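Nucleoprotein (PDB 3OV9) encapsidates the single-stranded viral RNA genome as a ring-forming oligomer, shielding it from nucleases and presenting it as template for transcription and replication. Local coordinates at residues H169-Y172 with L173-S177; V16-N19 with E20-W24; T82-A85 with L86-Y90. One frame throughout, in Å; residues are numbered along the deposited sequence.

Interaction 1: residues H169-Y172 with L173-S177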
ATOM      1  N   HIS A 169      27.177  25.955   5.955  1.00 17.06           N
ATOM      2  CA  HIS A 169      27.257  24.576   6.447  1.00 17.19           C
ATOM      3  C   HIS A 169      26.024  23.772   6.029  1.00 17.67           C
ATOM      4  O   HIS A 169      26.135  22.595   5.674  1.00 17.87           O
ATOM      5  CB  HIS A 169      27.427  24.581   7.976  1.00 16.76           C
ATOM      6  CG  HIS A 169      27.400  23.221   8.612  1.00 16.17           C
ATOM      7  ND1 HIS A 169      28.226  22.189   8.218  1.00 14.99           N
ATOM      8  CD2 HIS A 169      26.665  22.740   9.642  1.00 14.93           C
ATOM      9  CE1 HIS A 169      27.989  21.127   8.967  1.00 14.83           C
ATOM     10  NE2 HIS A 169      27.045  21.433   9.840  1.00 15.70           N
ATOM     11  N   SER A 170      24.861  24.422   6.057  1.00 18.08           N
ATOM     12  CA  SER A 170      23.590  23.784   5.696  1.00 18.64           C
ATOM     13  C   SER A 170      23.514  23.369   4.222  1.00 18.97           C
ATOM     14  O   SER A 170      22.775  22.438   3.878  1.00 19.23           O
ATOM     15  CB  SER A 170      22.406  24.680   6.066  1.00 18.69           C
ATOM     16  OG  SER A 170      22.305  24.832   7.475  1.00 19.23           O
ATOM     17  N   LEU A 171      24.274  24.048   3.360  1.00 19.27           N
ATOM     18  CA  LEU A 171      24.364  23.654   1.950  1.00 19.48           C
ATOM     19  C   LEU A 171      24.904  22.231   1.837  1.00 19.57           C
ATOM     20  O   LEU A 171      24.336  21.407   1.114  1.00 19.73           O
ATOM     21  CB  LEU A 171      25.225  24.630   1.136  1.00 19.73           C
ATOM     22  CG  LEU A 171      25.279  24.388  -0.381  1.00 20.17           C
ATOM     23  CD1 LEU A 171      23.982  24.826  -1.061  1.00 20.87           C
ATOM     24  CD2 LEU A 171      26.478  25.088  -1.012  1.00 20.56           C
ATOM     25  N   TYR A 172      25.987  21.947   2.567  1.00 19.29           N
ATOM     26  CA  TYR A 172      26.531  20.590   2.655  1.00 19.36           C
ATOM     27  C   TYR A 172      25.544  19.605   3.287  1.00 19.57           C
ATOM     28  O   TYR A 172      25.378  18.492   2.786  1.00 19.69           O
ATOM     29  CB  TYR A 172      27.867  20.564   3.415  1.00 18.97           C
ATOM     30  CG  TYR A 172      28.154  19.226   4.067  1.00 18.43           C
ATOM     31  CD1 TYR A 172      28.700  18.168   3.336  1.00 17.55           C
ATOM     32  CD2 TYR A 172      27.854  19.010   5.413  1.00 17.40           C
ATOM     33  CE1 TYR A 172      28.950  16.933   3.933  1.00 17.27           C
ATOM     34  CE2 TYR A 172      28.093  17.785   6.015  1.00 17.12           C
ATOM     35  CZ  TYR A 172      28.639  16.751   5.275  1.00 17.43           C
ATOM     36  OH  TYR A 172      28.877  15.541   5.886  1.00 17.21           O
ATOM     37  N   LEU A 173      24.914  20.011   4.390  1.00 19.82           N
ATOM     38  CA  LEU A 173      24.001  19.133   5.130  1.00 20.28           C
ATOM     39  C   LEU A 173      22.806  18.716   4.281  1.00 20.97           C
ATOM     40  O   LEU A 173      22.296  17.605   4.424  1.00 21.12           O
ATOM     41  CB  LEU A 173      23.524  19.790   6.428  1.00 19.92           C
ATOM     42  CG  LEU A 173      24.523  19.924   7.581  1.00 19.31           C
ATOM     43  CD1 LEU A 173      23.899  20.735   8.701  1.00 19.06           C
ATOM     44  CD2 LEU A 173      24.970  18.563   8.095  1.00 19.33           C
ATOM     45  N   LEU A 174      22.379  19.617   3.399  1.00 21.80           N
ATOM     46  CA  LEU A 174      21.307  19.344   2.443  1.00 22.73           C
ATOM     47  C   LEU A 174      21.692  18.227   1.472  1.00 23.39           C
ATOM     48  O   LEU A 174      20.911  17.301   1.245  1.00 23.72           O
ATOM     49  CB  LEU A 174      20.946  20.624   1.677  1.00 22.68           C
ATOM     50  CG  LEU A 174      19.874  20.581   0.582  1.00 22.81           C
ATOM     51  CD1 LEU A 174      18.513  20.191   1.143  1.00 23.16           C
ATOM     52  CD2 LEU A 174      19.795  21.929  -0.124  1.00 23.04           C
ATOM     53  N   GLN A 175      22.898  18.320   0.914  1.00 24.03           N
ATOM     54  CA  GLN A 175      23.397  17.331  -0.043  1.00 24.78           C
ATOM     55  C   GLN A 175      23.689  16.002   0.641  1.00 25.22           C
ATOM     56  O   GLN A 175      23.279  14.945   0.160  1.00 25.19           O
ATOM     57  CB  GLN A 175      24.661  17.834  -0.754  1.00 24.75           C
ATOM     58  CG  GLN A 175      24.618  19.286  -1.221  1.00 25.20           C
ATOM     59  CD  GLN A 175      23.413  19.610  -2.090  1.00 26.06           C
ATOM     60  OE1 GLN A 175      23.112  18.901  -3.056  1.00 26.23           O
ATOM     61  NE2 GLN A 175      22.723  20.695  -1.754  1.00 25.77           N
ATOM     62  N   PHE A 176      24.392  16.077   1.771  1.00 25.74           N
ATOM     63  CA  PHE A 176      24.801  14.910   2.552  1.00 26.36           C
ATOM     64  C   PHE A 176      23.608  14.064   2.998  1.00 27.27           C
ATOM     65  O   PHE A 176      23.620  12.843   2.837  1.00 27.31           O
ATOM     66  CB  PHE A 176      25.623  15.370   3.762  1.00 26.01           C
ATOM     67  CG  PHE A 176      26.208  14.251   4.581  1.00 25.26           C
ATOM     68  CD1 PHE A 176      27.286  13.506   4.105  1.00 24.41           C
ATOM     69  CD2 PHE A 176      25.700  13.962   5.844  1.00 24.46           C
ATOM     70  CE1 PHE A 176      27.837  12.481   4.872  1.00 24.13           C
ATOM     71  CE2 PHE A 176      26.241  12.938   6.617  1.00 24.35           C
ATOM     72  CZ  PHE A 176      27.314  12.196   6.129  1.00 24.35           C
ATOM     73  N   SER A 177      22.583  14.723   3.537  1.00 28.32           N
ATOM     74  CA  SER A 177      21.385  14.047   4.042  1.00 29.67           C
ATOM     75  C   SER A 177      20.606  13.321   2.948  1.00 30.52           C
ATOM     76  O   SER A 177      19.984  12.292   3.210  1.00 30.64           O
ATOM     77  CB  SER A 177      20.463  15.037   4.756  1.00 29.55           C
ATOM     78  OG  SER A 177      21.109  15.618   5.875  1.00 30.03           O
TER

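Interaction 2: residues V16-N19 with E20-W24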
ATOM      1  N   VAL A  16       7.550  35.110  36.554  1.00 16.70           N
ATOM      2  CA  VAL A  16       7.898  34.474  35.292  1.00 16.48           C
ATOM      3  C   VAL A  16       9.290  35.009  34.956  1.00 16.34           C
ATOM      4  O   VAL A  16       9.448  35.944  34.166  1.00 16.21           O
ATOM      5  CB  VAL A  16       6.856  34.793  34.194  1.00 16.68           C
ATOM      6  CG1 VAL A  16       7.183  34.065  32.901  1.00 16.72           C
ATOM      7  CG2 VAL A  16       5.462  34.404  34.668  1.00 17.06           C
ATOM      8  N   ASP A  17      10.285  34.412  35.608  1.00 16.42           N
ATOM      9  CA  ASP A  17      11.668  34.889  35.590  1.00 16.78           C
ATOM     10  C   ASP A  17      12.389  34.428  34.328  1.00 16.84           C
ATOM     11  O   ASP A  17      12.654  33.235  34.159  1.00 17.02           O
ATOM     12  CB  ASP A  17      12.392  34.383  36.846  1.00 16.90           C
ATOM     13  CG  ASP A  17      13.801  34.947  36.995  1.00 17.96           C
ATOM     14  OD1 ASP A  17      14.081  35.520  38.071  1.00 20.43           O
ATOM     15  OD2 ASP A  17      14.627  34.814  36.066  1.00 18.30           O
ATOM     16  N   ARG A  18      12.710  35.379  33.452  1.00 16.82           N
ATOM     17  CA  ARG A  18      13.361  35.081  32.173  1.00 17.29           C
ATOM     18  C   ARG A  18      14.666  34.304  32.351  1.00 17.16           C
ATOM     19  O   ARG A  18      14.881  33.296  31.679  1.00 17.00           O
ATOM     20  CB  ARG A  18      13.598  36.363  31.367  1.00 17.51           C
ATOM     21  CG  ARG A  18      14.278  36.148  30.018  1.00 19.28           C
ATOM     22  CD  ARG A  18      14.434  37.461  29.268  1.00 22.12           C
ATOM     23  NE  ARG A  18      15.385  37.348  28.164  1.00 24.55           N
ATOM     24  CZ  ARG A  18      15.774  38.363  27.394  1.00 25.93           C
ATOM     25  NH1 ARG A  18      15.299  39.587  27.598  1.00 26.29           N
ATOM     26  NH2 ARG A  18      16.645  38.153  26.415  1.00 26.77           N
ATOM     27  N   ASN A  19      15.530  34.769  33.251  1.00 17.28           N
ATOM     28  CA  ASN A  19      16.815  34.107  33.482  1.00 17.38           C
ATOM     29  C   ASN A  19      16.664  32.686  34.021  1.00 17.02           C
ATOM     30  O   ASN A  19      17.387  31.780  33.604  1.00 17.13           O
ATOM     31  CB  ASN A  19      17.711  34.949  34.398  1.00 17.94           C
ATOM     32  CG  ASN A  19      18.190  36.229  33.735  1.00 18.89           C
ATOM     33  OD1 ASN A  19      18.424  37.233  34.408  1.00 20.96           O
ATOM     34  ND2 ASN A  19      18.339  36.202  32.411  1.00 20.69           N
ATOM     35  N   GLU A  20      15.709  32.499  34.929  1.00 16.53           N
ATOM     36  CA  GLU A  20      15.422  31.188  35.505  1.00 16.10           C
ATOM     37  C   GLU A  20      14.856  30.226  34.459  1.00 15.67           C
ATOM     38  O   GLU A  20      15.297  29.079  34.363  1.00 15.35           O
ATOM     39  CB  GLU A  20      14.446  31.324  36.674  1.00 16.46           C
ATOM     40  CG  GLU A  20      14.070  30.003  37.331  1.00 17.19           C
ATOM     41  CD  GLU A  20      13.158  30.175  38.527  1.00 19.03           C
ATOM     42  OE1 GLU A  20      12.114  30.851  38.399  1.00 18.97           O
ATOM     43  OE2 GLU A  20      13.480  29.614  39.597  1.00 20.55           O
ATOM     44  N   ILE A  21      13.888  30.706  33.682  1.00 15.14           N
ATOM     45  CA  ILE A  21      13.231  29.888  32.661  1.00 15.04           C
ATOM     46  C   ILE A  21      14.206  29.495  31.547  1.00 15.18           C
ATOM     47  O   ILE A  21      14.197  28.348  31.090  1.00 15.01           O
ATOM     48  CB  ILE A  21      11.968  30.587  32.097  1.00 14.99           C
ATOM     49  CG1 ILE A  21      10.861  30.600  33.157  1.00 14.94           C
ATOM     50  CG2 ILE A  21      11.473  29.893  30.831  1.00 14.96           C
ATOM     51  CD1 ILE A  21       9.806  31.657  32.937  1.00 13.29           C
ATOM     52  N   GLU A  22      15.049  30.440  31.131  1.00 15.36           N
ATOM     53  CA  GLU A  22      16.045  30.176  30.087  1.00 15.52           C
ATOM     54  C   GLU A  22      17.087  29.137  30.516  1.00 15.61           C
ATOM     55  O   GLU A  22      17.573  28.369  29.678  1.00 15.20           O
ATOM     56  CB  GLU A  22      16.702  31.475  29.605  1.00 15.73           C
ATOM     57  CG  GLU A  22      15.785  32.331  28.717  1.00 16.69           C
ATOM     58  CD  GLU A  22      16.421  33.628  28.248  1.00 19.17           C
ATOM     59  OE1 GLU A  22      17.581  33.905  28.620  1.00 20.70           O
ATOM     60  OE2 GLU A  22      15.753  34.377  27.502  1.00 19.78           O
ATOM     61  N   GLN A  23      17.413  29.113  31.811  1.00 15.58           N
ATOM     62  CA  GLN A  23      18.295  28.085  32.369  0.70 15.87           C
ATOM     63  C   GLN A  23      17.639  26.709  32.274  1.00 15.50           C
ATOM     64  O   GLN A  23      18.294  25.724  31.917  1.00 15.59           O
ATOM     65  CB  GLN A  23      18.666  28.393  33.824  0.70 16.16           C
ATOM     66  CG  GLN A  23      19.736  29.466  33.991  0.70 18.00           C
ATOM     67  CD  GLN A  23      20.350  29.501  35.382  0.70 19.48           C
ATOM     68  OE1 GLN A  23      20.589  28.463  35.999  0.70 21.04           O
ATOM     69  NE2 GLN A  23      20.626  30.704  35.876  0.70 20.46           N
ATOM     70  N   TRP A  24      16.343  26.641  32.584  1.00 15.04           N
ATOM     71  CA  TRP A  24      15.601  25.385  32.454  1.00 14.53           C
ATOM     72  C   TRP A  24      15.546  24.925  30.999  1.00 14.46           C
ATOM     73  O   TRP A  24      15.717  23.735  30.711  1.00 14.29           O
ATOM     74  CB  TRP A  24      14.186  25.499  33.032  1.00 14.39           C
ATOM     75  CG  TRP A  24      14.134  25.550  34.537  1.00 14.70           C
ATOM     76  CD1 TRP A  24      14.991  24.945  35.414  1.00 14.88           C
ATOM     77  CD2 TRP A  24      13.155  26.229  35.335  1.00 14.62           C
ATOM     78  NE1 TRP A  24      14.614  25.217  36.711  1.00 15.94           N
ATOM     79  CE2 TRP A  24      13.491  26.001  36.690  1.00 15.31           C
ATOM     80  CE3 TRP A  24      12.032  27.013  35.039  1.00 15.09           C
ATOM     81  CZ2 TRP A  24      12.742  26.530  37.748  1.00 15.63           C
ATOM     82  CZ3 TRP A  24      11.287  27.541  36.093  1.00 15.63           C
ATOM     83  CH2 TRP A  24      11.647  27.291  37.429  1.00 15.72           C
TER
HETATM   84  O   HOH W   1      10.029  31.731  36.791  1.00 17.82           O

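Interaction 3: residues T82-A85 with L86-Y90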
ATOM      1  N   THR A  82      41.016  -5.026  11.727  1.00 17.69           N
ATOM      2  CA  THR A  82      41.225  -3.785  12.471  1.00 17.82           C
ATOM      3  C   THR A  82      39.906  -3.303  13.071  1.00 17.98           C
ATOM      4  O   THR A  82      39.852  -2.941  14.249  1.00 18.00           O
ATOM      5  CB  THR A  82      41.866  -2.689  11.581  1.00 17.89           C
ATOM      6  OG1 THR A  82      43.164  -3.120  11.156  1.00 18.03           O
ATOM      7  CG2 THR A  82      42.010  -1.370  12.341  1.00 17.81           C
ATOM      8  N   VAL A  83      38.845  -3.331  12.265  1.00 17.94           N
ATOM      9  CA  VAL A  83      37.525  -2.876  12.702  1.00 18.06           C
ATOM     10  C   VAL A  83      36.949  -3.819  13.762  1.00 18.47           C
ATOM     11  O   VAL A  83      36.406  -3.362  14.771  1.00 18.33           O
ATOM     12  CB  VAL A  83      36.554  -2.694  11.510  1.00 18.08           C
ATOM     13  CG1 VAL A  83      35.173  -2.253  11.990  1.00 17.65           C
ATOM     14  CG2 VAL A  83      37.117  -1.672  10.535  1.00 17.35           C
ATOM     15  N   GLU A  84      37.091  -5.127  13.538  1.00 18.81           N
ATOM     16  CA  GLU A  84      36.671  -6.142  14.511  1.00 19.51           C
ATOM     17  C   GLU A  84      37.294  -5.882  15.884  1.00 19.45           C
ATOM     18  O   GLU A  84      36.599  -5.916  16.903  1.00 19.58           O
ATOM     19  CB  GLU A  84      37.020  -7.553  14.010  1.00 19.75           C
ATOM     20  CG  GLU A  84      36.841  -8.692  15.038  1.00 21.80           C
ATOM     21  CD  GLU A  84      35.387  -9.087  15.288  1.00 24.16           C
ATOM     22  OE1 GLU A  84      34.471  -8.507  14.670  1.00 25.75           O
ATOM     23  OE2 GLU A  84      35.163  -9.995  16.118  1.00 26.23           O
ATOM     24  N   ALA A  85      38.598  -5.613  15.897  1.00 19.33           N
ATOM     25  CA  ALA A  85      39.322  -5.317  17.131  1.00 19.37           C
ATOM     26  C   ALA A  85      38.831  -4.024  17.781  1.00 19.39           C
ATOM     27  O   ALA A  85      38.712  -3.952  19.007  1.00 19.38           O
ATOM     28  CB  ALA A  85      40.818  -5.255  16.870  1.00 19.14           C
ATOM     29  N   LEU A  86      38.537  -3.017  16.959  1.00 19.43           N
ATOM     30  CA  LEU A  86      38.011  -1.739  17.453  1.00 19.72           C
ATOM     31  C   LEU A  86      36.632  -1.892  18.094  1.00 20.08           C
ATOM     32  O   LEU A  86      36.347  -1.266  19.117  1.00 19.88           O
ATOM     33  CB  LEU A  86      37.961  -0.689  16.337  1.00 19.62           C
ATOM     34  CG  LEU A  86      39.273  -0.054  15.863  1.00 19.64           C
ATOM     35  CD1 LEU A  86      39.018   0.820  14.641  1.00 19.76           C
ATOM     36  CD2 LEU A  86      39.962   0.751  16.968  1.00 19.18           C
ATOM     37  N   ILE A  87      35.785  -2.725  17.493  1.00 20.45           N
ATOM     38  CA  ILE A  87      34.453  -2.998  18.033  1.00 21.14           C
ATOM     39  C   ILE A  87      34.549  -3.652  19.410  1.00 21.56           C
ATOM     40  O   ILE A  87      33.868  -3.231  20.345  1.00 21.71           O
ATOM     41  CB  ILE A  87      33.603  -3.880  17.084  1.00 21.04           C
ATOM     42  CG1 ILE A  87      33.278  -3.123  15.795  1.00 20.93           C
ATOM     43  CG2 ILE A  87      32.307  -4.339  17.775  1.00 21.32           C
ATOM     44  CD1 ILE A  87      32.781  -4.011  14.665  1.00 21.93           C
ATOM     45  N   ASN A  88      35.398  -4.672  19.528  1.00 22.11           N
ATOM     46  CA  ASN A  88      35.552  -5.412  20.783  1.00 22.57           C
ATOM     47  C   ASN A  88      36.167  -4.578  21.902  1.00 22.69           C
ATOM     48  O   ASN A  88      35.779  -4.712  23.066  1.00 22.97           O
ATOM     49  CB  ASN A  88      36.377  -6.687  20.572  1.00 22.82           C
ATOM     50  CG  ASN A  88      35.698  -7.684  19.646  1.00 23.45           C
ATOM     51  OD1 ASN A  88      36.369  -8.439  18.939  1.00 24.96           O
ATOM     52  ND2 ASN A  88      34.368  -7.697  19.646  1.00 24.51           N
ATOM     53  N   LYS A  89      37.118  -3.718  21.539  1.00 22.59           N
ATOM     54  CA  LYS A  89      37.846  -2.903  22.508  1.00 22.62           C
ATOM     55  C   LYS A  89      37.026  -1.714  23.007  1.00 22.42           C
ATOM     56  O   LYS A  89      37.060  -1.392  24.198  1.00 22.44           O
ATOM     57  CB  LYS A  89      39.170  -2.421  21.909  1.00 22.77           C
ATOM     58  CG  LYS A  89      40.122  -1.763  22.898  1.00 23.78           C
ATOM     59  CD  LYS A  89      41.447  -1.444  22.232  1.00 25.08           C
ATOM     60  CE  LYS A  89      42.378  -0.699  23.166  1.00 26.48           C
ATOM     61  NZ  LYS A  89      43.708  -0.484  22.535  1.00 27.18           N
ATOM     62  N   TYR A  90      36.292  -1.075  22.098  1.00 22.17           N
ATOM     63  CA  TYR A  90      35.548   0.150  22.418  1.00 21.81           C
ATOM     64  C   TYR A  90      34.035  -0.058  22.512  1.00 22.04           C
ATOM     65  O   TYR A  90      33.281   0.902  22.720  1.00 21.87           O
ATOM     66  CB  TYR A  90      35.895   1.260  21.414  1.00 21.53           C
ATOM     67  CG  TYR A  90      37.336   1.706  21.496  1.00 20.91           C
ATOM     68  CD1 TYR A  90      37.730   2.694  22.396  1.00 20.32           C
ATOM     69  CD2 TYR A  90      38.314   1.126  20.684  1.00 20.23           C
ATOM     70  CE1 TYR A  90      39.055   3.100  22.484  1.00 19.62           C
ATOM     71  CE2 TYR A  90      39.640   1.522  20.764  1.00 20.07           C
ATOM     72  CZ  TYR A  90      40.007   2.510  21.665  1.00 19.62           C
ATOM     73  OH  TYR A  90      41.321   2.903  21.747  1.00 19.30           O
TER
HETATM   74  O   HOH W   2      33.194  -9.508  17.848  1.00 41.07           O

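Interaction 1: residues H169-Y172 with L173-S177
Two successive turns of helix 159-180 meet here, H169 to L173, S170 to L174 and Y172 to F176 being joined by regular i to i+4 backbone bonds. The last of these is short and straight, F176 N lying 2.8 Å from Y172 O at an N-H...O angle of 171°. L171 O has looser partners: Q175 N and, from the bent side chain, Q175 NE2 each bond weakly to it, both at 3.4 Å. One turn on, L173 O accepts from both S177 N and S177 OG.

Y172 and F176 lie side by side and point the same way. Their planes are 27° apart but slid, with little ring overlap: F176 CB sits over one face of the Y172 ring, while Y172 OH stands 3.1 Å above the centre of the F176 ring. With chi1 at 154°, Y172 throws its ring forward along the helix to reach this position. L173 lays CG over a face of the H169 imidazole as a CH-pi contact, 4.0 Å from the ring centroid, and its CD2 touches Y172 CE2. This largely buried stretch belongs to the orthogonal bundle of the phlebovirus nucleoprotein: L173 also packs on F196 and M200 of helix 189-204, and Y172 on M133 of helix 130-136. H169 ND1 is tied to M144 O, which helps set the imidazole's rotation, with one face toward L173 CG.

Interaction 2: residues V16-N19 with E20-W24
E22 OE2 lies at the edge of the R18 guanidinium, near its plane, and accepts a hydrogen bond from NE at 3.1 Å and 157°, a salt bridge made through a single nitrogen. Guanidinium and carboxylate planes are 72° apart, and at the carboxylate NE arrives from above the plane. R18 runs extended from CG to NE, and its CG also brushes E22 OE2.

The D17 and E20 side chains cross at about a right angle. D17 OD2 accepts from E20 N at 2.8 Å, again met from above the carboxylate plane, and D17 is thereby the N-cap of helix 18-28. CG swings anti to the backbone N (chi1 -174°), which carries OD2 over the first turn, where it may also be favoured by the helix dipole. D17 O opens the i to i+4 series by receiving I21 N at 2.9 Å. A water accepts from D17 N and donates to E20 OE1 2.8 Å away, so the return bond of a capping box is made through water and not directly. V16, just before the cap, touches I21 (CG1 to CD1, 3.6 Å), the N'-to-N4 pair of a hydrophobic staple. The segment lies in the region essential for oligomerization, and a neighbouring subunit lies against it: V16 packs on W114, I21 on L122 and E22 on W125 of that subunit, W125 being a residue probably important for dimerization.

Interaction 3: residues T82-A85 with L86-Y90
A bend at chi2 (75°) brings E84, whose CG leaves anti to N, to N88, whose chi1 of -64° sets CG beside its own backbone N. Carboxylate and amide end up nearly perpendicular, 86° between their planes. E84 OE2 and N88 OD1 are 3.4 Å apart, two acceptors that make no bond with each other. A water joins the pair instead, donating to E84 OE2 at 2.7 Å and accepting from N88 ND2 at 2.8 Å. The other carboxylate oxygen, OE1, forms a salt bridge with R69, so both carboxylate oxygens have partners.

These residues lie on helix 77-90, whose i to i+4 bonds run from T82 O to L86 N, V83 O to I87 N (2.9 Å), E84 O to N88 N and A85 O to K89 N. Its buried side is apolar: V83 CG1 approaches I87 CD1 at 4.0 Å, the two crossing at a slant, and both also touch M72. L86 packs on M57 of helix 50-63, so this side of helix 77-90 packs against that helix. T82, partly exposed, has its OG1 between two hydrogen-bond partners, E27 OE1 of a neighbouring subunit and E78 O within the same helix, while F28 of that subunit packs on T82 and V83.

Along the chain the order is interaction 2, interaction 3, interaction 1, each on its own helix: 18-28, 77-90 and 159-180. They do not touch. Centres of interactions 1 and 3 are 30 Å apart, those of 1 and 2 34 Å, and those of 2 and 3 45 Å. Interaction 1 is buried in the interior of the all-helical fold, 3 is partly buried near its periphery, and 2 lies at the surface on the N-terminal arm. Interactions 2 and 3 border two different neighbouring subunits, in keeping with ring assembly into the hexamer, whereas no other chain touches interaction 1, whose helix packs against others of the same subunit.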